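Local structure of N-acetylmuramoyl-L-alanine amidase AmiD (Escherichia coli, 3D2Y) at residues Leu105-Trp110 against Ala120-Ala125; Tyr57-Val62 against Pro70-Leu75; Ser202-Leu207 against Arg224-Ala229; Pro27-Leu32 against Thr99-Glu104; Thr196-Ala201 against Ala243-Gln248. The protein hydrolyses the amide link between N-acetylmuramoyl residues and L-amino acids in cell-wall glycopeptides, using one bound zinc ion per subunit. One frame throughout, in Å; residues are numbered along the deposited sequence.

Interaction 1 of 5, residues Leu105-Trp110 against Ala120-Ala125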
# COMPACT_ATOMS: atom_id res chain seq x y z
N LEU A 105 -6.94 6.62 6.27
CA LEU A 105 -8.39 6.58 6.02
C LEU A 105 -9.11 6.31 7.33
O LEU A 105 -8.88 5.29 8.00
CB LEU A 105 -8.70 5.50 4.99
CG LEU A 105 -7.93 5.47 3.66
CD1 LEU A 105 -8.43 4.33 2.76
CD2 LEU A 105 -8.11 6.79 2.94
N GLU A 106 -9.98 7.24 7.70
CA GLU A 106 -10.76 7.07 8.93
C GLU A 106 -11.67 5.87 8.70
O GLU A 106 -12.56 5.92 7.85
CB GLU A 106 -11.58 8.30 9.27
CG GLU A 106 -12.44 8.11 10.55
CD GLU A 106 -13.63 9.09 10.69
OE1 GLU A 106 -14.47 8.83 11.56
OE2 GLU A 106 -13.71 10.10 9.96
N ASN A 107 -11.43 4.81 9.44
CA ASN A 107 -12.21 3.58 9.30
C ASN A 107 -11.91 2.78 10.55
O ASN A 107 -10.79 2.84 11.05
CB ASN A 107 -11.79 2.85 8.00
CG ASN A 107 -12.40 1.44 7.89
OD1 ASN A 107 -11.87 0.48 8.48
ND2 ASN A 107 -13.52 1.32 7.16
N ARG A 108 -12.90 2.05 11.07
CA ARG A 108 -12.77 1.36 12.36
C ARG A 108 -11.81 0.15 12.40
O ARG A 108 -11.42 -0.31 13.49
CB ARG A 108 -14.17 0.97 12.88
CG ARG A 108 -14.18 -0.05 14.01
CD ARG A 108 -15.57 -0.77 14.10
NE ARG A 108 -16.56 -0.03 13.32
CZ ARG A 108 -17.37 -0.54 12.39
NH1 ARG A 108 -17.40 -1.83 12.12
NH2 ARG A 108 -18.19 0.29 11.75
N GLY A 109 -11.44 -0.34 11.22
CA GLY A 109 -10.67 -1.60 11.11
C GLY A 109 -11.48 -2.82 11.53
O GLY A 109 -12.69 -2.92 11.22
N TRP A 110 -10.81 -3.74 12.23
CA TRP A 110 -11.43 -4.97 12.72
C TRP A 110 -11.87 -4.94 14.17
O TRP A 110 -11.27 -4.27 15.01
CB TRP A 110 -10.55 -6.21 12.48
CG TRP A 110 -9.23 -6.18 13.16
CD1 TRP A 110 -8.03 -5.83 12.60
CD2 TRP A 110 -8.94 -6.55 14.52
NE1 TRP A 110 -7.03 -5.92 13.52
CE2 TRP A 110 -7.55 -6.37 14.71
CE3 TRP A 110 -9.72 -7.01 15.59
CZ2 TRP A 110 -6.92 -6.64 15.93
CZ3 TRP A 110 -9.09 -7.27 16.81
CH2 TRP A 110 -7.70 -7.08 16.97
N ALA A 120 -14.61 -3.39 8.83
CA ALA A 120 -15.65 -2.37 8.58
C ALA A 120 -15.62 -1.95 7.12
O ALA A 120 -14.55 -1.70 6.58
CB ALA A 120 -15.36 -1.16 9.44
N PRO A 121 -16.78 -1.88 6.45
CA PRO A 121 -16.81 -1.44 5.06
C PRO A 121 -16.32 0.01 4.89
O PRO A 121 -16.48 0.83 5.79
CB PRO A 121 -18.30 -1.56 4.69
CG PRO A 121 -18.83 -2.58 5.66
CD PRO A 121 -18.13 -2.26 6.93
N PHE A 122 -15.72 0.32 3.74
CA PHE A 122 -15.33 1.70 3.46
C PHE A 122 -16.47 2.51 2.83
O PHE A 122 -17.06 2.12 1.79
CB PHE A 122 -14.09 1.71 2.57
CG PHE A 122 -12.84 1.23 3.29
CD1 PHE A 122 -12.60 -0.14 3.45
CD2 PHE A 122 -11.95 2.14 3.85
CE1 PHE A 122 -11.44 -0.64 4.12
CE2 PHE A 122 -10.81 1.67 4.55
CZ PHE A 122 -10.57 0.26 4.68
N GLU A 123 -16.78 3.66 3.45
CA GLU A 123 -17.74 4.58 2.92
C GLU A 123 -17.41 4.91 1.47
O GLU A 123 -16.28 5.26 1.15
CB GLU A 123 -17.81 5.87 3.77
CG GLU A 123 -17.69 5.67 5.29
CD GLU A 123 -18.79 4.81 5.94
OE1 GLU A 123 -19.83 4.49 5.30
OE2 GLU A 123 -18.60 4.48 7.15
N PRO A 124 -18.37 4.70 0.56
CA PRO A 124 -18.06 5.11 -0.81
C PRO A 124 -17.62 6.61 -0.98
O PRO A 124 -16.82 6.90 -1.88
CB PRO A 124 -19.34 4.82 -1.60
CG PRO A 124 -20.34 4.22 -0.61
CD PRO A 124 -19.65 3.97 0.70
N ALA A 125 -18.10 7.53 -0.14
CA ALA A 125 -17.70 8.96 -0.23
C ALA A 125 -16.16 9.08 -0.03
O ALA A 125 -15.47 9.85 -0.72
CB ALA A 125 -18.39 9.76 0.77
O HOH W 1 -14.41 4.03 5.91
O HOH W 2 -12.00 -2.28 7.44
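Asn-107 holds CG anti to its backbone N (chi1 170°), and Phe-122 holds CG anti to its own carbonyl carbon (chi1 -70°), which together lay a carboxamide on a phenyl ring. The two planes are only 11° apart, with ND2 stacked over the ring centre. ND2 donates an almost straight hydrogen bond to Ala-120 O (3.2 Å), which it meets from above the carbonyl plane. The other end of the amide, OD1, accepts from Gly-109 N at 2.9 Å and closes an Asx turn, so bonds at both ends fix the flip of the group. A water also joins OD1 to Ala-120 O. An alanine in place of Asn-107 would lose the stack, the Asx turn and the bond to Ala-120, and would probably loosen the loop against its partner. Arg-108 bends at chi3 and lays one guanidinium face on Ala-120 CB, 3.4 Å from NH1. Leu-105 CD1 touches Phe-122 CE2 at 4.0 Å. The contact lies where strand 100-105 ends and helix 124-141 begins: Leu-105 packs on Ile-34 of strand 31-36 and Leu-130 of the helix, while Phe-166 meets Phe-122 edge-to-face.

Interaction 2 of 5, residues Tyr57-Val62 against Pro70-Leu75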
# COMPACT_ATOMS: atom_id res chain seq x y z
N TYR A 57 -1.51 12.38 4.65
CA TYR A 57 -2.92 12.71 4.50
C TYR A 57 -3.82 11.92 5.46
O TYR A 57 -3.52 10.78 5.87
CB TYR A 57 -3.34 12.50 3.04
CG TYR A 57 -2.54 13.28 2.04
CD1 TYR A 57 -2.90 14.59 1.73
CD2 TYR A 57 -1.44 12.71 1.40
CE1 TYR A 57 -2.17 15.32 0.80
CE2 TYR A 57 -0.69 13.44 0.47
CZ TYR A 57 -1.08 14.75 0.19
OH TYR A 57 -0.44 15.56 -0.71
N LEU A 58 -4.88 12.58 5.87
CA LEU A 58 -5.95 11.96 6.65
C LEU A 58 -7.31 12.24 5.97
O LEU A 58 -7.73 13.41 5.84
CB LEU A 58 -5.93 12.48 8.10
CG LEU A 58 -7.06 12.04 9.07
CD1 LEU A 58 -7.09 10.51 9.33
CD2 LEU A 58 -6.88 12.77 10.40
N VAL A 59 -7.97 11.16 5.52
CA VAL A 59 -9.25 11.27 4.82
C VAL A 59 -10.40 10.88 5.77
O VAL A 59 -10.42 9.75 6.24
CB VAL A 59 -9.32 10.35 3.55
CG1 VAL A 59 -10.59 10.73 2.72
CG2 VAL A 59 -8.01 10.54 2.68
N PRO A 60 -11.33 11.82 6.07
CA PRO A 60 -12.46 11.40 6.93
C PRO A 60 -13.28 10.27 6.26
O PRO A 60 -13.21 10.06 5.06
CB PRO A 60 -13.31 12.68 7.04
CG PRO A 60 -12.46 13.79 6.67
CD PRO A 60 -11.48 13.23 5.65
N ALA A 61 -14.09 9.60 7.05
CA ALA A 61 -14.99 8.55 6.54
C ALA A 61 -15.95 9.11 5.50
O ALA A 61 -16.24 8.44 4.52
CB ALA A 61 -15.78 7.95 7.68
N VAL A 62 -16.49 10.29 5.77
CA VAL A 62 -17.31 11.01 4.81
C VAL A 62 -16.76 12.43 4.88
O VAL A 62 -17.13 13.20 5.77
CB VAL A 62 -18.82 10.92 5.11
CG1 VAL A 62 -19.63 11.69 4.01
CG2 VAL A 62 -19.24 9.40 5.18
N PRO A 70 -14.58 17.27 -1.87
CA PRO A 70 -14.30 16.71 -0.54
C PRO A 70 -13.03 17.32 0.04
O PRO A 70 -12.06 17.54 -0.69
CB PRO A 70 -14.07 15.22 -0.82
CG PRO A 70 -13.57 15.20 -2.27
CD PRO A 70 -14.44 16.25 -2.92
N ARG A 71 -13.04 17.62 1.33
CA ARG A 71 -11.87 18.17 2.01
C ARG A 71 -11.11 17.03 2.68
O ARG A 71 -11.67 16.22 3.41
CB ARG A 71 -12.26 19.27 3.01
CG ARG A 71 -11.13 19.80 3.91
CD ARG A 71 -11.57 20.94 4.79
NE ARG A 71 -11.79 22.19 4.04
CZ ARG A 71 -12.14 23.36 4.58
NH1 ARG A 71 -12.35 23.49 5.89
NH2 ARG A 71 -12.31 24.42 3.80
N ILE A 72 -9.81 17.00 2.41
CA ILE A 72 -8.88 16.03 2.98
C ILE A 72 -7.80 16.80 3.77
O ILE A 72 -7.42 17.89 3.36
CB ILE A 72 -8.21 15.21 1.83
CG1 ILE A 72 -9.24 14.38 1.05
CG2 ILE A 72 -7.08 14.31 2.34
CD1 ILE A 72 -8.69 13.81 -0.28
N TRP A 73 -7.33 16.23 4.88
CA TRP A 73 -6.36 16.91 5.75
C TRP A 73 -4.95 16.50 5.36
O TRP A 73 -4.71 15.32 5.17
CB TRP A 73 -6.65 16.61 7.23
CG TRP A 73 -7.61 17.61 7.86
CD1 TRP A 73 -7.28 18.59 8.73
CD2 TRP A 73 -9.01 17.73 7.62
NE1 TRP A 73 -8.40 19.30 9.09
CE2 TRP A 73 -9.48 18.79 8.42
CE3 TRP A 73 -9.93 17.01 6.83
CZ2 TRP A 73 -10.82 19.20 8.43
CZ3 TRP A 73 -11.28 17.42 6.84
CH2 TRP A 73 -11.71 18.50 7.65
N GLN A 74 -4.07 17.49 5.13
CA GLN A 74 -2.65 17.20 4.89
C GLN A 74 -1.86 17.62 6.11
O GLN A 74 -1.97 18.77 6.57
CB GLN A 74 -2.10 17.78 3.56
CG GLN A 74 -0.56 17.54 3.37
CD GLN A 74 0.03 18.04 2.09
OE1 GLN A 74 1.15 17.62 1.71
NE2 GLN A 74 -0.66 18.92 1.41
N LEU A 75 -1.11 16.68 6.67
CA LEU A 75 -0.47 16.87 7.95
C LEU A 75 1.03 17.07 7.82
O LEU A 75 1.65 17.58 8.74
CB LEU A 75 -0.75 15.65 8.85
CG LEU A 75 -2.21 15.29 9.10
CD1 LEU A 75 -2.29 14.04 9.94
CD2 LEU A 75 -2.99 16.44 9.81
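Strands 57-59 and 73-74 run antiparallel, with Leu-58 and Trp-73 as a hydrogen-bonded pair (Leu-58 N to Trp-73 O 2.8 Å, Trp-73 N to Leu-58 O 3.0 Å, both nearly straight and in the carbonyl planes) and Tyr-57 and Gln-74 as the adjoining non-hydrogen-bonded one. On the face carrying Tyr-57 and Gln-74, the two side chains run side by side in the same direction. The Gln-74 chain, extended beyond CG, follows the phenol, with its CB 3.7 Å from Tyr-57 CE1. The phenol hydroxyl has its hydrogen bond with Glu-78. Beyond the paired residues, Ile-72 and Val-59 also lie alongside one another, their CG2 methyls meeting at 3.9 Å. Leu-58 and Trp-73 share the other face, where their CB atoms are 4.3 Å apart and Leu-75 CD1 approaches Leu-58 CB. The Pro-60 ring crosses the indole at about a right angle, bringing CG to 3.8 Å from Trp-73 CZ3. Phe-41 meets the indole edge-to-face. Tyr-57 and Ile-72 pack on Leu-133 of helix 124-141, whereas Leu-58 lies close to Glu-104, the proton acceptor. This antiparallel edge pair completes one side of the otherwise parallel mixed sheet of the Amidase_2 (PGRP) fold, where one face carries a long helix and the other borders the catalytic site.

Interaction 3 of 5, residues Ser202-Leu207 against Arg224-Ala229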
# COMPACT_ATOMS: atom_id res chain seq x y z
N SER A 202 6.86 -22.73 -2.15
CA SER A 202 6.84 -22.27 -3.53
C SER A 202 6.04 -20.98 -3.61
O SER A 202 6.44 -20.05 -4.27
CB SER A 202 6.17 -23.34 -4.43
OG SER A 202 6.99 -24.48 -4.55
N LEU A 203 4.89 -20.94 -2.94
CA LEU A 203 4.12 -19.70 -2.89
C LEU A 203 4.90 -18.55 -2.23
O LEU A 203 4.91 -17.41 -2.74
CB LEU A 203 2.73 -19.94 -2.24
CG LEU A 203 1.84 -18.69 -2.11
CD1 LEU A 203 1.52 -17.97 -3.47
CD2 LEU A 203 0.56 -18.95 -1.31
N LEU A 204 5.56 -18.82 -1.11
CA LEU A 204 6.34 -17.78 -0.43
C LEU A 204 7.50 -17.19 -1.27
O LEU A 204 7.80 -16.00 -1.18
CB LEU A 204 6.84 -18.26 0.90
CG LEU A 204 5.75 -18.55 1.93
CD1 LEU A 204 6.36 -19.45 2.95
CD2 LEU A 204 5.26 -17.29 2.56
N GLU A 205 8.14 -18.02 -2.08
CA GLU A 205 9.12 -17.51 -2.99
C GLU A 205 8.52 -16.44 -3.90
O GLU A 205 9.09 -15.36 -4.03
CB GLU A 205 9.78 -18.63 -3.81
CG GLU A 205 10.71 -18.07 -4.89
CD GLU A 205 11.27 -19.12 -5.83
OE1 GLU A 205 11.38 -20.31 -5.44
OE2 GLU A 205 11.61 -18.76 -6.97
N LEU A 206 7.38 -16.75 -4.51
CA LEU A 206 6.70 -15.83 -5.41
C LEU A 206 6.34 -14.51 -4.67
O LEU A 206 6.52 -13.42 -5.19
CB LEU A 206 5.41 -16.46 -5.96
CG LEU A 206 5.61 -17.70 -6.86
CD1 LEU A 206 4.24 -18.20 -7.28
CD2 LEU A 206 6.47 -17.46 -8.12
N LEU A 207 5.81 -14.64 -3.46
CA LEU A 207 5.44 -13.45 -2.69
C LEU A 207 6.65 -12.61 -2.33
O LEU A 207 6.61 -11.37 -2.46
CB LEU A 207 4.64 -13.84 -1.43
CG LEU A 207 3.37 -14.62 -1.75
CD1 LEU A 207 2.55 -14.78 -0.45
CD2 LEU A 207 2.54 -13.96 -2.87
N ARG A 224 1.92 -17.84 7.49
CA ARG A 224 0.48 -17.53 7.35
C ARG A 224 0.20 -16.01 7.28
O ARG A 224 -0.59 -15.58 6.45
CB ARG A 224 -0.36 -18.17 8.47
CG ARG A 224 -0.67 -19.64 8.27
CD ARG A 224 -1.83 -20.12 9.16
NE ARG A 224 -1.55 -20.00 10.59
CZ ARG A 224 -0.86 -20.89 11.30
NH1 ARG A 224 -0.34 -21.98 10.74
NH2 ARG A 224 -0.67 -20.68 12.60
N ARG A 225 0.84 -15.21 8.13
CA ARG A 225 0.63 -13.78 8.09
C ARG A 225 1.05 -13.20 6.74
O ARG A 225 0.37 -12.32 6.20
CB ARG A 225 1.35 -13.09 9.27
CG ARG A 225 0.68 -13.31 10.64
CD ARG A 225 -0.03 -12.07 11.24
NE ARG A 225 -0.33 -11.01 10.25
CZ ARG A 225 -0.74 -9.77 10.50
NH1 ARG A 225 -0.93 -9.32 11.74
NH2 ARG A 225 -0.94 -8.95 9.47
N VAL A 226 2.14 -13.70 6.15
CA VAL A 226 2.56 -13.17 4.84
C VAL A 226 1.48 -13.49 3.79
O VAL A 226 1.08 -12.62 3.01
CB VAL A 226 3.93 -13.69 4.42
CG1 VAL A 226 4.29 -13.23 3.01
CG2 VAL A 226 5.00 -13.20 5.39
N ILE A 227 0.98 -14.72 3.80
CA ILE A 227 0.09 -15.18 2.74
C ILE A 227 -1.24 -14.48 2.94
O ILE A 227 -1.87 -14.02 1.98
CB ILE A 227 -0.05 -16.72 2.76
CG1 ILE A 227 1.24 -17.40 2.23
CG2 ILE A 227 -1.19 -17.13 1.85
CD1 ILE A 227 1.46 -18.92 2.60
N MET A 228 -1.62 -14.35 4.20
CA MET A 228 -2.83 -13.63 4.58
C MET A 228 -2.80 -12.16 4.10
O MET A 228 -3.79 -11.67 3.52
CB MET A 228 -2.99 -13.71 6.10
CG MET A 228 -4.25 -13.10 6.66
SD MET A 228 -4.27 -13.15 8.49
CE MET A 228 -3.34 -14.63 8.91
N ALA A 229 -1.69 -11.46 4.35
CA ALA A 229 -1.51 -10.08 3.88
C ALA A 229 -1.75 -9.97 2.34
O ALA A 229 -2.45 -9.05 1.87
CB ALA A 229 -0.12 -9.57 4.27
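Helix 224-229 presents two consecutive residues, Val-226 and Ile-227, to three leucines of helix 202-207. Arg-224 and Arg-225 precede them without touching the other helix; Arg-225 instead makes a salt bridge with Asp-160 and a hydrogen bond to Lys-159 O. Val-226, with CG1 anti to its backbone N (chi1 175°), points toward the other helix. That one methyl touches two leucine tips, Leu-204 CD2 and Leu-207 CD1, each at 4.2 Å from Val-226 CG1. Ile-227 carries most of the contact. Its CG1 is anti to the carbonyl carbon (chi1 -73°), and this turns the longer branch across the interface into the group of leucines. Ile-227 CG1 lies 3.9 Å from Leu-203 CD2, 4.0 Å from Leu-204 CD2 and 4.0 Å from Leu-207 CD1. The isoleucine crosses Leu-204 and Leu-207 at about right angles, and Leu-203 obliquely. Its CG2 branch rests against Leu-203 CD2 as well, so both branches of the isoleucine meet that one methyl. Met-228 then turns away from the interface. Every touching side chain is buried and apolar, and the short helix axes approach to 10.6 Å at a crossing angle of 58°. Helix 245-258 packs against helix 200-210 as well, Leu-203 on Thr-247 and Leu-207 on Ala-251, while Leu-204 also meets Gln-223, and Leu-207 meets Phe-230, of helix 220-234.

Interaction 4 of 5, residues Pro27-Leu32 against Thr99-Glu104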
# COMPACT_ATOMS: atom_id res chain seq x y z
N PRO A 27 12.49 10.87 -8.74
CA PRO A 27 11.94 11.12 -7.40
C PRO A 27 12.55 10.28 -6.28
O PRO A 27 12.92 9.09 -6.47
CB PRO A 27 10.43 10.77 -7.52
CG PRO A 27 10.11 10.80 -8.97
CD PRO A 27 11.44 10.61 -9.75
N ARG A 28 12.58 10.86 -5.09
CA ARG A 28 12.88 10.06 -3.92
C ARG A 28 11.63 9.28 -3.44
O ARG A 28 11.75 8.30 -2.69
CB ARG A 28 13.42 10.93 -2.81
CG ARG A 28 14.69 11.71 -3.16
CD ARG A 28 15.12 12.59 -1.95
NE ARG A 28 16.30 13.38 -2.36
CZ ARG A 28 17.55 12.90 -2.37
NH1 ARG A 28 18.50 13.72 -2.78
NH2 ARG A 28 17.87 11.64 -1.94
N ILE A 29 10.44 9.74 -3.86
CA ILE A 29 9.19 9.09 -3.48
C ILE A 29 8.83 8.03 -4.55
O ILE A 29 8.74 8.34 -5.73
CB ILE A 29 8.04 10.14 -3.27
CG1 ILE A 29 8.38 11.09 -2.12
CG2 ILE A 29 6.67 9.42 -3.07
CD1 ILE A 29 7.68 12.46 -2.16
N LYS A 30 8.63 6.79 -4.13
CA LYS A 30 8.36 5.68 -5.03
C LYS A 30 7.13 4.88 -4.62
O LYS A 30 6.64 4.08 -5.41
CB LYS A 30 9.55 4.71 -5.04
CG LYS A 30 10.90 5.36 -5.49
CD LYS A 30 12.05 4.91 -4.60
CE LYS A 30 13.30 5.70 -4.71
NZ LYS A 30 14.23 4.86 -5.54
N VAL A 31 6.64 5.08 -3.39
CA VAL A 31 5.65 4.19 -2.79
C VAL A 31 4.50 4.99 -2.18
O VAL A 31 4.72 6.06 -1.58
CB VAL A 31 6.33 3.19 -1.77
CG1 VAL A 31 5.29 2.34 -1.03
CG2 VAL A 31 7.37 2.25 -2.50
N LEU A 32 3.29 4.51 -2.43
CA LEU A 32 2.07 5.06 -1.78
C LEU A 32 1.46 4.01 -0.91
O LEU A 32 1.00 2.96 -1.41
CB LEU A 32 1.07 5.50 -2.84
CG LEU A 32 -0.21 6.18 -2.37
CD1 LEU A 32 0.15 7.39 -1.48
CD2 LEU A 32 -1.17 6.58 -3.53
N THR A 99 10.83 6.60 1.62
CA THR A 99 10.47 6.68 0.22
C THR A 99 8.97 6.63 -0.07
O THR A 99 8.59 6.42 -1.22
CB THR A 99 11.21 5.56 -0.62
OG1 THR A 99 10.81 4.25 -0.15
CG2 THR A 99 12.77 5.72 -0.47
N SER A 100 8.12 6.81 0.93
CA SER A 100 6.70 6.68 0.67
C SER A 100 5.92 7.88 1.10
O SER A 100 6.39 8.72 1.90
CB SER A 100 6.15 5.44 1.36
OG SER A 100 6.07 5.62 2.79
N ILE A 101 4.74 7.98 0.52
CA ILE A 101 3.67 8.85 1.04
C ILE A 101 2.64 7.97 1.74
O ILE A 101 2.36 6.90 1.27
CB ILE A 101 3.07 9.66 -0.12
CG1 ILE A 101 4.07 10.77 -0.46
CG2 ILE A 101 1.74 10.28 0.29
CD1 ILE A 101 3.75 11.57 -1.64
N GLY A 102 2.13 8.43 2.89
CA GLY A 102 1.21 7.62 3.69
C GLY A 102 -0.12 8.34 3.70
O GLY A 102 -0.18 9.54 3.95
N ILE A 103 -1.16 7.61 3.32
CA ILE A 103 -2.54 8.10 3.42
C ILE A 103 -3.29 7.30 4.46
O ILE A 103 -3.43 6.07 4.34
CB ILE A 103 -3.28 8.06 2.07
CG1 ILE A 103 -2.57 9.01 1.09
CG2 ILE A 103 -4.77 8.49 2.24
CD1 ILE A 103 -3.05 8.86 -0.31
N GLU A 104 -3.84 8.02 5.45
CA GLU A 104 -4.67 7.40 6.49
C GLU A 104 -6.16 7.69 6.20
O GLU A 104 -6.55 8.84 5.93
CB GLU A 104 -4.29 7.95 7.86
CG GLU A 104 -2.96 7.41 8.41
CD GLU A 104 -3.19 6.34 9.43
OE1 GLU A 104 -4.15 6.46 10.19
OE2 GLU A 104 -2.40 5.40 9.53
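Two neighbouring parallel strands in the central sheet of the amidase domain come into register here, one leading on to the zinc ligand His-35 and the other to Glu-104, the proton acceptor. Thr-99 O takes two backbone donors in its carbonyl plane: Lys-30 N at 2.9 Å, nearly straight, and Val-31 N at 3.2 Å, more bent at 140°. Ile-101 N then donates to Val-31 O at 2.8 Å, giving the parallel bridges Val-31 with Ser-100 and Leu-32 with Ile-101. Strand 31-36 continues the sheet on its other side by pairing Leu-32 with Val-149, as strand 100-105 does by pairing Gly-102 with Tyr-57. Leu-32 and Ile-101 share the face under helix 124-141. Leu-32 CG is anti to its backbone N (chi1 -176°), and its CD1 methyl touches two isoleucines, 3.7 Å from Ile-101 CG2 and equally far from Ile-103 CD1. Ile-29 crosses Ile-101 obliquely, with CG2 3.9 Å from Ile-101 CD1. Val-31 and Ser-100 occupy the other face, their CB atoms 3.9 Å apart. The Ser-100 hydroxyl, placed between backbone N and carbonyl carbon (chi1 72°), bonds to Leu-96 O.

Interaction 5 of 5, residues Thr196-Ala201 against Ala243-Gln248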
# COMPACT_ATOMS: atom_id res chain seq x y z
N THR A 196 -7.45 -25.65 -4.36
CA THR A 196 -6.52 -26.79 -4.37
C THR A 196 -5.26 -26.38 -3.59
O THR A 196 -4.66 -25.36 -3.92
CB THR A 196 -6.14 -27.19 -5.82
OG1 THR A 196 -7.33 -27.52 -6.56
CG2 THR A 196 -5.17 -28.39 -5.84
N PRO A 197 -4.88 -27.15 -2.55
CA PRO A 197 -3.68 -26.87 -1.73
C PRO A 197 -2.40 -26.88 -2.56
O PRO A 197 -2.17 -27.81 -3.34
CB PRO A 197 -3.65 -28.02 -0.72
CG PRO A 197 -5.06 -28.48 -0.64
CD PRO A 197 -5.58 -28.36 -2.05
N VAL A 198 -1.57 -25.85 -2.37
CA VAL A 198 -0.31 -25.71 -3.07
C VAL A 198 0.84 -25.71 -2.06
O VAL A 198 0.65 -25.41 -0.89
CB VAL A 198 -0.34 -24.41 -3.94
CG1 VAL A 198 1.01 -23.71 -4.01
CG2 VAL A 198 -0.90 -24.71 -5.32
N ASP A 199 2.04 -26.04 -2.52
CA ASP A 199 3.23 -26.08 -1.68
C ASP A 199 3.54 -24.69 -1.06
O ASP A 199 3.77 -23.73 -1.79
CB ASP A 199 4.40 -26.54 -2.53
CG ASP A 199 5.65 -26.61 -1.73
OD1 ASP A 199 6.49 -25.72 -1.90
OD2 ASP A 199 5.74 -27.51 -0.88
N THR A 200 3.55 -24.59 0.26
CA THR A 200 3.74 -23.28 0.92
C THR A 200 5.05 -22.62 0.50
O THR A 200 5.06 -21.45 0.15
CB THR A 200 3.60 -23.39 2.46
OG1 THR A 200 2.32 -23.93 2.77
CG2 THR A 200 3.70 -22.04 3.15
N ALA A 201 6.16 -23.35 0.54
CA ALA A 201 7.44 -22.74 0.21
C ALA A 201 7.46 -22.07 -1.17
O ALA A 201 8.02 -20.97 -1.35
CB ALA A 201 8.55 -23.75 0.35
N ALA A 243 -1.83 -21.67 1.50
CA ALA A 243 -1.43 -21.62 0.11
C ALA A 243 -2.36 -22.46 -0.73
O ALA A 243 -2.50 -23.67 -0.50
CB ALA A 243 -0.01 -22.10 -0.02
N ASP A 244 -3.01 -21.83 -1.71
CA ASP A 244 -3.84 -22.59 -2.66
C ASP A 244 -3.55 -22.17 -4.10
O ASP A 244 -2.72 -21.28 -4.33
CB ASP A 244 -5.35 -22.52 -2.31
CG ASP A 244 -5.93 -21.10 -2.34
OD1 ASP A 244 -5.31 -20.14 -2.86
OD2 ASP A 244 -7.08 -20.93 -1.83
N ALA A 245 -4.23 -22.80 -5.04
CA ALA A 245 -3.92 -22.65 -6.46
C ALA A 245 -4.31 -21.26 -6.95
O ALA A 245 -3.59 -20.68 -7.77
CB ALA A 245 -4.63 -23.72 -7.28
N GLU A 246 -5.42 -20.73 -6.45
CA GLU A 246 -5.87 -19.38 -6.85
C GLU A 246 -4.88 -18.29 -6.40
O GLU A 246 -4.49 -17.40 -7.20
CB GLU A 246 -7.27 -19.09 -6.30
CG GLU A 246 -7.76 -17.68 -6.66
CD GLU A 246 -9.19 -17.42 -6.21
OE1 GLU A 246 -9.84 -16.55 -6.82
OE2 GLU A 246 -9.65 -18.08 -5.27
N THR A 247 -4.48 -18.37 -5.12
CA THR A 247 -3.48 -17.48 -4.55
C THR A 247 -2.15 -17.50 -5.35
O THR A 247 -1.62 -16.44 -5.72
CB THR A 247 -3.20 -17.79 -3.05
OG1 THR A 247 -4.42 -17.72 -2.31
CG2 THR A 247 -2.28 -16.76 -2.46
N GLN A 248 -1.63 -18.70 -5.61
CA GLN A 248 -0.46 -18.88 -6.44
C GLN A 248 -0.63 -18.27 -7.85
O GLN A 248 0.26 -17.59 -8.34
CB GLN A 248 -0.09 -20.36 -6.54
CG GLN A 248 1.09 -20.60 -7.45
CD GLN A 248 1.43 -22.06 -7.66
OE1 GLN A 248 0.56 -22.91 -7.88
NE2 GLN A 248 2.74 -22.36 -7.62
O HOH W 3 -0.04 -23.07 3.42
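Two donors of Thr-247 converge on Asp-244 OD1, N at 3.0 Å and OG1 at 2.6 Å, each from above the carboxylate plane. The crowded torsion of Asp-244, with CG between backbone N and carbonyl carbon (chi1 61°), folds the carboxylate back over the first turn of its helix; OD2 binds Arg-235 and His-195. An alanine at Asp-244 would remove this cap, the salt bridge to Arg-235 and the bond with His-195, and would probably fray the start of the helix. Val-198, its chi1 of 145° away from the staggered positions, sets both methyls against the Gln-248 amide, CG2 lying 3.5 Å from Gln-248 OE1, which bonds to Arg-192. The backbones meet where Val-198 N donates to Ala-243 O at 3.0 Å, with Ala-245 N weakly bonded to Thr-196 O. Thr-200 OG1 and Ala-243 N share a water, and Ala-243 CB packs on Thr-200 CA. The arrangement is that of two N-capped helix starts, Asp-199 and Asp-244 at the cap positions, joined by a single backbone bridge where helices 200-210 and 245-258 begin side by side.

Overall arrangement
From the N terminus, interaction 4 opens first and closes only at strand 100-105, joining it to strand 31-36 after a 66-residue excursion. Interaction 2 opens and closes within that loop and adds the antiparallel edge; strand 57-59 lies beside strand 100-105, bonded through Tyr-57 and Val-59 to Glu-104. Interaction 1 follows in series, continuing directly from strand 100-105 and touching interaction 2 where Glu-106 N meets Val-59 O. These three belong to the amidase domain. Later, interaction 5 brings the starts of helices 200-210 and 245-258 together, and interaction 3, which packs helix 200-210 on helix 220-234, nests inside its loop; the two touch through Leu-203 and Ala-243. None of the contacts cross.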